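Local coordinates for protein heavy metal cation tricomponent efflux pump ZneA(CzcA-like) (Cupriavidus metallidurans, PDB 4K0J) that acts as a Zn(II)/proton antiporter of the RND superfamily, the inner-membrane pump of a tripartite heavy-metal efflux system, at residues G400-M405 with L962-V967; L430-P435 with A928-A933; M440-T445 with V872-E877; W505-Y510 with E956-V961. One frame throughout, in Å; residues are numbered along the deposited sequence.

Interaction 1 of 4, residues G400-M405 with L962-V967; sequences GAIVVM and LMTATV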
# COMPACT_ATOMS: atom_id res chain seq x y z
N GLY C 400 16.63 -5.95 -41.57
CA GLY C 400 16.02 -7.26 -41.54
C GLY C 400 15.23 -7.49 -42.81
O GLY C 400 15.00 -8.63 -43.21
N ALA C 401 14.82 -6.40 -43.45
CA ALA C 401 13.96 -6.49 -44.62
C ALA C 401 14.69 -6.26 -45.94
O ALA C 401 14.39 -6.92 -46.93
CB ALA C 401 12.79 -5.51 -44.49
N ILE C 402 15.63 -5.33 -45.97
CA ILE C 402 16.27 -4.94 -47.23
C ILE C 402 17.20 -6.02 -47.79
O ILE C 402 17.48 -6.03 -48.98
CB ILE C 402 17.02 -3.60 -47.12
CG1 ILE C 402 18.29 -3.75 -46.27
CG2 ILE C 402 16.12 -2.52 -46.55
CD1 ILE C 402 19.06 -2.46 -46.11
N VAL C 403 17.68 -6.91 -46.93
CA VAL C 403 18.53 -8.00 -47.38
C VAL C 403 17.73 -9.00 -48.20
O VAL C 403 18.23 -9.57 -49.18
CB VAL C 403 19.19 -8.74 -46.20
CG1 VAL C 403 20.30 -7.89 -45.60
CG2 VAL C 403 18.14 -9.08 -45.15
N VAL C 404 16.48 -9.20 -47.80
CA VAL C 404 15.56 -10.08 -48.51
C VAL C 404 15.27 -9.51 -49.90
O VAL C 404 15.42 -10.19 -50.91
CB VAL C 404 14.24 -10.21 -47.75
CG1 VAL C 404 13.33 -11.21 -48.43
CG2 VAL C 404 14.50 -10.62 -46.30
N MET C 405 14.87 -8.24 -49.91
CA MET C 405 14.59 -7.52 -51.15
C MET C 405 15.80 -7.51 -52.08
O MET C 405 15.65 -7.64 -53.30
CB MET C 405 14.17 -6.08 -50.83
CG MET C 405 13.98 -5.21 -52.05
SD MET C 405 12.73 -5.86 -53.17
CE MET C 405 11.27 -5.75 -52.14
N LEU C 962 26.64 -3.10 -48.15
CA LEU C 962 26.74 -1.66 -48.36
C LEU C 962 25.41 -0.96 -48.10
O LEU C 962 25.38 0.13 -47.51
CB LEU C 962 27.22 -1.34 -49.78
CG LEU C 962 28.69 -1.63 -50.09
CD1 LEU C 962 29.09 -0.97 -51.40
CD2 LEU C 962 29.58 -1.18 -48.95
N MET C 963 24.33 -1.59 -48.53
CA MET C 963 22.99 -1.02 -48.38
C MET C 963 22.62 -0.88 -46.91
O MET C 963 22.23 0.20 -46.46
CB MET C 963 21.97 -1.88 -49.12
CG MET C 963 20.77 -1.12 -49.65
SD MET C 963 19.83 -2.06 -50.87
CE MET C 963 19.40 -3.52 -49.92
N THR C 964 22.76 -1.98 -46.18
CA THR C 964 22.50 -1.99 -44.75
C THR C 964 23.37 -0.97 -44.03
O THR C 964 22.89 -0.16 -43.23
CB THR C 964 22.78 -3.38 -44.13
OG1 THR C 964 24.13 -3.77 -44.43
CG2 THR C 964 21.82 -4.42 -44.69
N ALA C 965 24.67 -1.01 -44.33
CA ALA C 965 25.65 -0.13 -43.71
C ALA C 965 25.43 1.34 -44.07
O ALA C 965 26.02 2.23 -43.46
CB ALA C 965 27.05 -0.56 -44.08
N THR C 966 24.61 1.58 -45.09
CA THR C 966 24.28 2.95 -45.46
C THR C 966 23.03 3.44 -44.76
O THR C 966 23.05 4.50 -44.12
CB THR C 966 24.11 3.10 -46.98
OG1 THR C 966 25.33 2.74 -47.64
CG2 THR C 966 23.76 4.53 -47.32
N VAL C 967 21.94 2.69 -44.87
CA VAL C 967 20.70 3.09 -44.21
C VAL C 967 20.88 3.20 -42.70
O VAL C 967 20.36 4.12 -42.06
CB VAL C 967 19.52 2.15 -44.53
CG1 VAL C 967 19.02 2.38 -45.93
CG2 VAL C 967 19.93 0.70 -44.34
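Ile402 reaches out of helix 399-411 and meets Met963, Thr964 and Val967 on helix 958-970. Start at its CB: this carbon lies 3.7 Å from Met963 CE. CG1, held between the backbone N and the carbonyl carbon (chi1 71°), sits against the same methyl and against Thr964 CG2. The chain then runs on extended to CD1, which has two methyl partners, 3.7 Å from Thr964 CG2 and equally far from Val967 CG2; Ile402 and Val967 meet tip to tip. From the other side, Met963 is bent at chi3 (58°), which carries CE round to Ile402 CB and to the carbonyl Ile402 O. Val403 adds a smaller touch, its CG1 3.9 Å from Thr964 CG2. While that methyl faces helix 399-411, Thr964 OG1 is hydrogen-bonded elsewhere, to Asn927 OD1 and to backbone carbonyls of its own helix. Over these short segments the axes run roughly antiparallel (150°), 9.8 Å apart at closest approach. Asp399 and Glu406 of helix 399-411 lie beside this contact; acidic residues on the corresponding helix of RND relatives are part of the proton pathway, and these probably have a like place. This is buried packing between two predicted transmembrane helices of the RND membrane domain.

Interaction 2 of 4, residues L430-P435 with A928-A933; sequences LQVARP and AIIMIA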
# COMPACT_ATOMS: atom_id res chain seq x y z
N LEU C 430 14.45 -17.97 -48.12
CA LEU C 430 14.96 -19.04 -47.26
C LEU C 430 16.48 -19.06 -47.24
O LEU C 430 17.09 -19.55 -46.29
CB LEU C 430 14.42 -20.39 -47.73
CG LEU C 430 13.23 -20.98 -46.96
CD1 LEU C 430 12.10 -19.98 -46.85
CD2 LEU C 430 12.75 -22.26 -47.64
N GLN C 431 17.09 -18.51 -48.29
CA GLN C 431 18.55 -18.48 -48.40
C GLN C 431 19.16 -17.61 -47.31
O GLN C 431 20.13 -18.00 -46.66
CB GLN C 431 18.97 -17.94 -49.78
CG GLN C 431 18.45 -18.75 -50.96
CD GLN C 431 18.91 -18.18 -52.29
OE1 GLN C 431 19.78 -17.31 -52.34
NE2 GLN C 431 18.33 -18.68 -53.38
N VAL C 432 18.59 -16.42 -47.12
CA VAL C 432 19.13 -15.46 -46.18
C VAL C 432 18.26 -15.41 -44.91
O VAL C 432 18.37 -14.50 -44.09
CB VAL C 432 19.26 -14.07 -46.84
CG1 VAL C 432 17.90 -13.39 -46.96
CG2 VAL C 432 20.26 -13.19 -46.09
N ALA C 433 17.42 -16.43 -44.75
CA ALA C 433 16.53 -16.52 -43.59
C ALA C 433 17.28 -16.71 -42.27
O ALA C 433 17.20 -15.86 -41.39
CB ALA C 433 15.51 -17.63 -43.79
N ARG C 434 17.99 -17.83 -42.13
CA ARG C 434 18.75 -18.13 -40.91
C ARG C 434 19.68 -17.01 -40.41
O ARG C 434 19.66 -16.67 -39.22
CB ARG C 434 19.51 -19.46 -41.04
CG ARG C 434 18.63 -20.70 -41.14
CD ARG C 434 18.07 -21.11 -39.79
NE ARG C 434 19.11 -21.53 -38.85
CZ ARG C 434 19.61 -22.76 -38.79
NH1 ARG C 434 19.17 -23.70 -39.61
NH2 ARG C 434 20.55 -23.05 -37.90
N PRO C 435 20.51 -16.43 -41.31
CA PRO C 435 21.36 -15.33 -40.85
C PRO C 435 20.55 -14.11 -40.42
O PRO C 435 21.07 -13.26 -39.70
CB PRO C 435 22.20 -15.00 -42.08
CG PRO C 435 22.15 -16.21 -42.93
CD PRO C 435 20.79 -16.77 -42.72
N ALA C 928 28.66 -8.54 -40.57
CA ALA C 928 29.63 -9.64 -40.48
C ALA C 928 28.96 -11.00 -40.62
O ALA C 928 29.44 -11.87 -41.35
CB ALA C 928 30.40 -9.56 -39.17
N ILE C 929 27.84 -11.18 -39.93
CA ILE C 929 27.08 -12.42 -39.98
C ILE C 929 26.61 -12.73 -41.39
O ILE C 929 26.83 -13.83 -41.88
CB ILE C 929 25.85 -12.40 -39.04
CG1 ILE C 929 26.29 -12.64 -37.60
CG2 ILE C 929 24.84 -13.47 -39.44
CD1 ILE C 929 25.18 -12.40 -36.59
N ILE C 930 25.99 -11.75 -42.05
CA ILE C 930 25.52 -11.94 -43.42
C ILE C 930 26.66 -12.34 -44.35
O ILE C 930 26.56 -13.32 -45.10
CB ILE C 930 24.82 -10.68 -43.96
CG1 ILE C 930 23.49 -10.47 -43.24
CG2 ILE C 930 24.59 -10.80 -45.46
CD1 ILE C 930 22.51 -11.60 -43.45
N MET C 931 27.75 -11.57 -44.28
CA MET C 931 28.94 -11.86 -45.08
C MET C 931 29.41 -13.30 -44.89
O MET C 931 29.43 -14.09 -45.85
CB MET C 931 30.06 -10.89 -44.72
CG MET C 931 31.44 -11.33 -45.18
SD MET C 931 31.53 -11.63 -46.95
CE MET C 931 31.40 -9.96 -47.58
N ILE C 932 29.76 -13.64 -43.66
CA ILE C 932 30.33 -14.95 -43.34
C ILE C 932 29.37 -16.10 -43.64
O ILE C 932 29.80 -17.18 -44.04
CB ILE C 932 30.83 -15.01 -41.87
CG1 ILE C 932 32.35 -14.97 -41.83
CG2 ILE C 932 30.31 -16.24 -41.15
CD1 ILE C 932 32.95 -13.79 -42.56
N ALA C 933 28.08 -15.86 -43.48
CA ALA C 933 27.07 -16.89 -43.72
C ALA C 933 26.90 -17.17 -45.21
O ALA C 933 27.00 -18.32 -45.63
CB ALA C 933 25.74 -16.50 -43.10
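Pro435, in the first turn of helix 433-447, packs onto Ile929, Ile930 and Ala933 of helix 911-939, joining the N-terminal end of one predicted membrane helix to the flank of another. Three side chains from about one turn touch its ring. Ala933 CB comes up to Pro435 CG at 3.6 Å. Ile930 sends CD1 to Pro435 CB, 3.7 Å away, and the same methyl also touches Val432 CG2 at 3.8 Å, crossing that side chain obliquely; it therefore bridges the helix start and the loop residue before it. Val432 offers this branch because CG2 stands anti to its backbone N. Ile929 contributes CG2, which lies 4.0 Å from Pro435 CB and also near the carbonyl Pro435 O. Backbones come close here, with the CA atoms of Pro435 and Ile930 6.0 Å apart. Beyond the contact, Ile929 also packs on Leu874 and on Ile887 of helix 884-888. A proline suits this position, since residues in the first turn of a helix need no backbone N-H for its internal bonding. The result is apolar helix-end packing within the membrane domain of an RND transporter.

Interaction 3 of 4, residues M440-T445 with V872-E877; sequences MIVIIT and VLLFGE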
# COMPACT_ATOMS: atom_id res chain seq x y z
N MET C 440 19.17 -10.95 -36.22
CA MET C 440 18.29 -10.00 -35.55
C MET C 440 18.03 -10.38 -34.09
O MET C 440 17.86 -9.51 -33.24
CB MET C 440 16.97 -9.84 -36.32
CG MET C 440 17.14 -9.29 -37.74
SD MET C 440 17.37 -7.51 -37.85
CE MET C 440 15.67 -6.95 -38.00
N ILE C 441 18.01 -11.68 -33.79
CA ILE C 441 17.93 -12.07 -32.38
C ILE C 441 19.25 -11.73 -31.69
O ILE C 441 19.30 -11.57 -30.47
CB ILE C 441 17.56 -13.56 -32.18
CG1 ILE C 441 17.01 -13.78 -30.77
CG2 ILE C 441 18.76 -14.46 -32.44
CD1 ILE C 441 16.78 -15.24 -30.43
N VAL C 442 20.31 -11.62 -32.48
CA VAL C 442 21.60 -11.20 -31.95
C VAL C 442 21.61 -9.69 -31.70
O VAL C 442 22.11 -9.24 -30.68
CB VAL C 442 22.77 -11.60 -32.88
CG1 VAL C 442 23.98 -10.70 -32.66
CG2 VAL C 442 23.15 -13.05 -32.64
N ILE C 443 21.03 -8.91 -32.61
CA ILE C 443 20.96 -7.47 -32.37
C ILE C 443 19.99 -7.16 -31.22
O ILE C 443 20.13 -6.15 -30.54
CB ILE C 443 20.61 -6.67 -33.65
CG1 ILE C 443 20.87 -5.18 -33.44
CG2 ILE C 443 19.17 -6.88 -34.04
CD1 ILE C 443 20.52 -4.33 -34.63
N ILE C 444 19.03 -8.06 -31.01
CA ILE C 444 18.11 -7.93 -29.88
C ILE C 444 18.77 -8.32 -28.56
O ILE C 444 18.62 -7.63 -27.55
CB ILE C 444 16.82 -8.74 -30.10
CG1 ILE C 444 15.78 -7.88 -30.81
CG2 ILE C 444 16.25 -9.23 -28.78
CD1 ILE C 444 14.45 -8.58 -31.03
N THR C 445 19.52 -9.42 -28.56
CA THR C 445 20.23 -9.85 -27.37
C THR C 445 21.36 -8.87 -27.04
O THR C 445 21.82 -8.81 -25.90
CB THR C 445 20.81 -11.28 -27.50
OG1 THR C 445 21.04 -11.83 -26.20
CG2 THR C 445 22.12 -11.26 -28.26
N VAL C 872 27.09 -17.49 -27.84
CA VAL C 872 26.20 -18.64 -27.70
C VAL C 872 25.21 -18.74 -28.86
O VAL C 872 25.03 -19.82 -29.43
CB VAL C 872 25.44 -18.61 -26.36
CG1 VAL C 872 24.20 -19.49 -26.41
CG2 VAL C 872 26.36 -19.07 -25.24
N LEU C 873 24.59 -17.62 -29.22
CA LEU C 873 23.73 -17.59 -30.39
C LEU C 873 24.55 -17.87 -31.64
O LEU C 873 24.12 -18.62 -32.53
CB LEU C 873 23.03 -16.23 -30.51
CG LEU C 873 21.95 -15.94 -29.47
CD1 LEU C 873 21.36 -14.56 -29.67
CD2 LEU C 873 20.87 -17.01 -29.54
N LEU C 874 25.74 -17.29 -31.70
CA LEU C 874 26.63 -17.49 -32.83
C LEU C 874 27.32 -18.85 -32.81
O LEU C 874 28.18 -19.12 -33.64
CB LEU C 874 27.68 -16.37 -32.89
CG LEU C 874 27.43 -15.33 -33.97
CD1 LEU C 874 25.97 -14.89 -33.96
CD2 LEU C 874 28.35 -14.13 -33.80
N PHE C 875 26.95 -19.70 -31.86
CA PHE C 875 27.48 -21.05 -31.85
C PHE C 875 26.72 -21.90 -32.86
O PHE C 875 25.54 -21.66 -33.12
CB PHE C 875 27.39 -21.68 -30.46
CG PHE C 875 27.94 -23.08 -30.40
CD1 PHE C 875 29.30 -23.29 -30.28
CD2 PHE C 875 27.09 -24.17 -30.47
CE1 PHE C 875 29.81 -24.57 -30.23
CE2 PHE C 875 27.59 -25.45 -30.42
CZ PHE C 875 28.95 -25.66 -30.30
N GLY C 876 27.41 -22.89 -33.43
CA GLY C 876 26.83 -23.74 -34.45
C GLY C 876 26.65 -22.99 -35.75
O GLY C 876 27.46 -23.10 -36.67
N GLU C 877 25.57 -22.21 -35.81
CA GLU C 877 25.27 -21.39 -36.98
C GLU C 877 26.29 -20.26 -37.14
O GLU C 877 27.31 -20.42 -37.82
CB GLU C 877 23.85 -20.83 -36.88
CG GLU C 877 23.57 -19.64 -37.79
CD GLU C 877 23.72 -18.31 -37.08
OE1 GLU C 877 24.11 -18.32 -35.89
OE2 GLU C 877 23.45 -17.26 -37.71
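Leu873 plugs into a face of helix 433-447 made by Ile441, Val442 and Thr445, three residues from about one turn. This is transmembrane helix packing in the RND membrane domain, where helix 848-873 ends and its chain passes into a loop. CG of Leu873 stands anti to the carbonyl carbon (chi1 -71°), and chi2 is also extended, carrying CD1 into the group. That one methyl lies 3.7 Å from Thr445 CG2, the two side chains meeting tip to tip, and 3.8 Å from Ile441 CG2, where they cross at about a right angle. It also rests near the carbonyl Ile441 O. Past Val442 the leucine slides in the opposite direction, its CB and CD1 both against Val442 CG2.

Leu874 follows and meets the same methyl: its CD1 touches Val442 CG2 at 3.6 Å, again with the side chains roughly perpendicular. The same residue packs on Pro884, Ile887 and Leu888 of helix 884-888 and on Ile929 of helix 911-939. Phe875 packs on Leu18 of the second subunit, making this helix end part of the contact between subunits of the trimer. Gly876 then bends the chain with positive phi (71°), a conformation that favours glycine. Glu877 follows, touching Arg434 and Phe438 of helix 433-447; the nearest approach to Arg434 there runs from Glu877 CB to Arg434 NH2, 4.1 Å.

Interaction 4 of 4, residues W505-Y510 with E956-V961; sequences WLAPRY and ERMRPV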
# COMPACT_ATOMS: atom_id res chain seq x y z
N TRP C 505 31.32 1.20 -61.55
CA TRP C 505 32.74 1.27 -61.26
C TRP C 505 33.05 0.71 -59.87
O TRP C 505 34.16 0.27 -59.60
CB TRP C 505 33.25 2.71 -61.39
CG TRP C 505 34.67 2.89 -60.93
CD1 TRP C 505 35.10 3.61 -59.86
CD2 TRP C 505 35.84 2.32 -61.53
NE1 TRP C 505 36.47 3.54 -59.76
CE2 TRP C 505 36.95 2.75 -60.77
CE3 TRP C 505 36.06 1.50 -62.64
CZ2 TRP C 505 38.26 2.39 -61.09
CZ3 TRP C 505 37.37 1.14 -62.95
CH2 TRP C 505 38.44 1.58 -62.17
N LEU C 506 32.05 0.73 -58.99
CA LEU C 506 32.20 0.19 -57.65
C LEU C 506 32.27 -1.33 -57.69
O LEU C 506 32.82 -1.96 -56.79
CB LEU C 506 31.06 0.65 -56.74
CG LEU C 506 30.97 2.15 -56.44
CD1 LEU C 506 29.77 2.45 -55.57
CD2 LEU C 506 32.26 2.63 -55.79
N ALA C 507 31.70 -1.92 -58.74
CA ALA C 507 31.67 -3.38 -58.86
C ALA C 507 33.05 -4.06 -59.02
O ALA C 507 33.42 -4.87 -58.18
CB ALA C 507 30.71 -3.82 -59.98
N PRO C 508 33.82 -3.72 -60.08
CA PRO C 508 35.06 -4.48 -60.29
C PRO C 508 36.23 -3.95 -59.46
O PRO C 508 37.25 -4.64 -59.34
CB PRO C 508 35.33 -4.29 -61.78
CG PRO C 508 34.61 -3.03 -62.17
CD PRO C 508 33.73 -2.60 -61.03
N ARG C 509 36.10 -2.74 -58.92
CA ARG C 509 37.08 -2.20 -57.99
C ARG C 509 37.13 -3.12 -56.78
O ARG C 509 38.20 -3.37 -56.21
CB ARG C 509 36.68 -0.78 -57.58
CG ARG C 509 37.40 -0.21 -56.35
CD ARG C 509 38.91 -0.18 -56.53
NE ARG C 509 39.56 0.76 -55.61
CZ ARG C 509 39.78 0.52 -54.32
NH1 ARG C 509 39.40 -0.62 -53.77
NH2 ARG C 509 40.38 1.44 -53.57
N TYR C 510 35.96 -3.63 -56.41
CA TYR C 510 35.84 -4.57 -55.31
C TYR C 510 36.49 -5.90 -55.66
O TYR C 510 37.11 -6.54 -54.81
CB TYR C 510 34.35 -4.77 -54.97
CG TYR C 510 34.08 -5.68 -53.79
CD1 TYR C 510 34.86 -5.62 -52.64
CD2 TYR C 510 33.03 -6.58 -53.83
CE1 TYR C 510 34.60 -6.46 -51.57
CE2 TYR C 510 32.76 -7.41 -52.76
CZ TYR C 510 33.55 -7.35 -51.63
OH TYR C 510 33.28 -8.18 -50.56
N GLU C 956 29.54 -10.99 -54.02
CA GLU C 956 28.15 -10.70 -54.38
C GLU C 956 27.36 -10.21 -53.17
O GLU C 956 26.18 -9.87 -53.29
CB GLU C 956 27.48 -11.92 -55.00
CG GLU C 956 28.03 -12.30 -56.37
CD GLU C 956 27.34 -13.50 -56.96
OE1 GLU C 956 26.65 -14.22 -56.20
OE2 GLU C 956 27.47 -13.74 -58.18
N ARG C 957 28.01 -10.18 -52.01
CA ARG C 957 27.39 -9.64 -50.81
C ARG C 957 27.76 -8.18 -50.65
O ARG C 957 27.47 -7.56 -49.63
CB ARG C 957 27.81 -10.44 -49.57
CG ARG C 957 27.46 -11.91 -49.66
CD ARG C 957 26.05 -12.09 -50.19
NE ARG C 957 25.92 -13.29 -51.01
CZ ARG C 957 24.82 -13.64 -51.66
NH1 ARG C 957 23.73 -12.88 -51.58
NH2 ARG C 957 24.79 -14.76 -52.38
N MET C 958 28.41 -7.63 -51.67
CA MET C 958 28.79 -6.23 -51.69
C MET C 958 27.57 -5.33 -51.48
O MET C 958 27.53 -4.53 -50.55
CB MET C 958 29.49 -5.89 -53.01
CG MET C 958 29.74 -4.41 -53.25
SD MET C 958 30.67 -4.08 -54.76
CE MET C 958 29.66 -4.90 -55.99
N ARG C 959 26.57 -5.49 -52.34
CA ARG C 959 25.37 -4.66 -52.30
C ARG C 959 24.51 -4.74 -51.02
O ARG C 959 24.12 -3.70 -50.49
CB ARG C 959 24.52 -4.84 -53.56
CG ARG C 959 25.13 -4.20 -54.79
CD ARG C 959 25.47 -2.74 -54.52
NE ARG C 959 26.47 -2.22 -55.45
CZ ARG C 959 27.07 -1.04 -55.33
NH1 ARG C 959 27.97 -0.66 -56.22
NH2 ARG C 959 26.78 -0.25 -54.31
N PRO C 960 24.20 -5.96 -50.53
CA PRO C 960 23.42 -6.02 -49.29
C PRO C 960 24.13 -5.33 -48.13
O PRO C 960 23.54 -4.51 -47.43
CB PRO C 960 23.30 -7.52 -49.01
CG PRO C 960 23.48 -8.17 -50.32
CD PRO C 960 24.45 -7.31 -51.07
N VAL C 961 25.40 -5.67 -47.94
CA VAL C 961 26.20 -5.12 -46.86
C VAL C 961 26.31 -3.60 -46.97
O VAL C 961 26.08 -2.90 -45.99
CB VAL C 961 27.60 -5.74 -46.82
CG1 VAL C 961 28.46 -5.03 -45.79
CG2 VAL C 961 27.51 -7.23 -46.51
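Tyr510, which packs along Met958, hydrogen-bonds through its OH to the backbone carbonyl Ala954 O, just ahead of the second segment, 956-961. The bond from CA to CB of the tyrosine points toward helix 958-970, and CG stands anti to the backbone N (chi1 -177°). Met958 and the tyrosine slide past each other in opposite directions: near the root of the methionine, CB lies 3.6 Å from Tyr510 CE2, while farther out SD is 3.6 Å from Tyr510 CD2. The sulfur stands 4.5 Å from the ring centroid, 51° off the normal, an oblique Met-aromatic contact. Met958 is extended as far as SD, then bends at chi3 (56°), which sets CE 3.8 Å from Ala507 CA. SD also rests on the carbonyl Leu506 O. Met958 therefore touches both the tyrosine ring and the turn before it.

A second contact lies beside this one. Arg959 NH1 approaches Leu506 CB at 3.4 Å, the two side chains crossing at about a right angle, and Leu506 CD1 lies at the edge of the guanidinium, in its plane. These are van der Waals touches; the same arginine also packs on Glu406 of helix 399-411.

Helix 503-516, kinked at Pro508, comes between helices 463-479 and 521-536 in the chain, consistent with the surface helix that RND pumps such as AcrB carry on the cytoplasmic side. It lies here against the first turn of helix 958-970, which in turn adjoins helices 399-411 and 911-939.

In the fold
All four contacts belong to the helical membrane domain. Along the chain the first segments come in the order 1, 2, 3, 4, but their partners return as 3, 2, 4, 1, so the second half of the sequence folds back against the first. Interactions 2 and 3 share helix 433-447, their centres about 12 Å apart, and touch through Ile929 and Leu874. Interactions 1 and 4 follow each other directly on helix 958-970, with centres about 14 Å apart. Gly400 and Met440 connect interactions 1 and 3, while Met931 links interaction 2 to Tyr510 and Arg957 of interaction 4. Helices from both halves of the chain thus pack together, interactions 3 and 4 lying farthest apart, about 26 Å between centres, without touching.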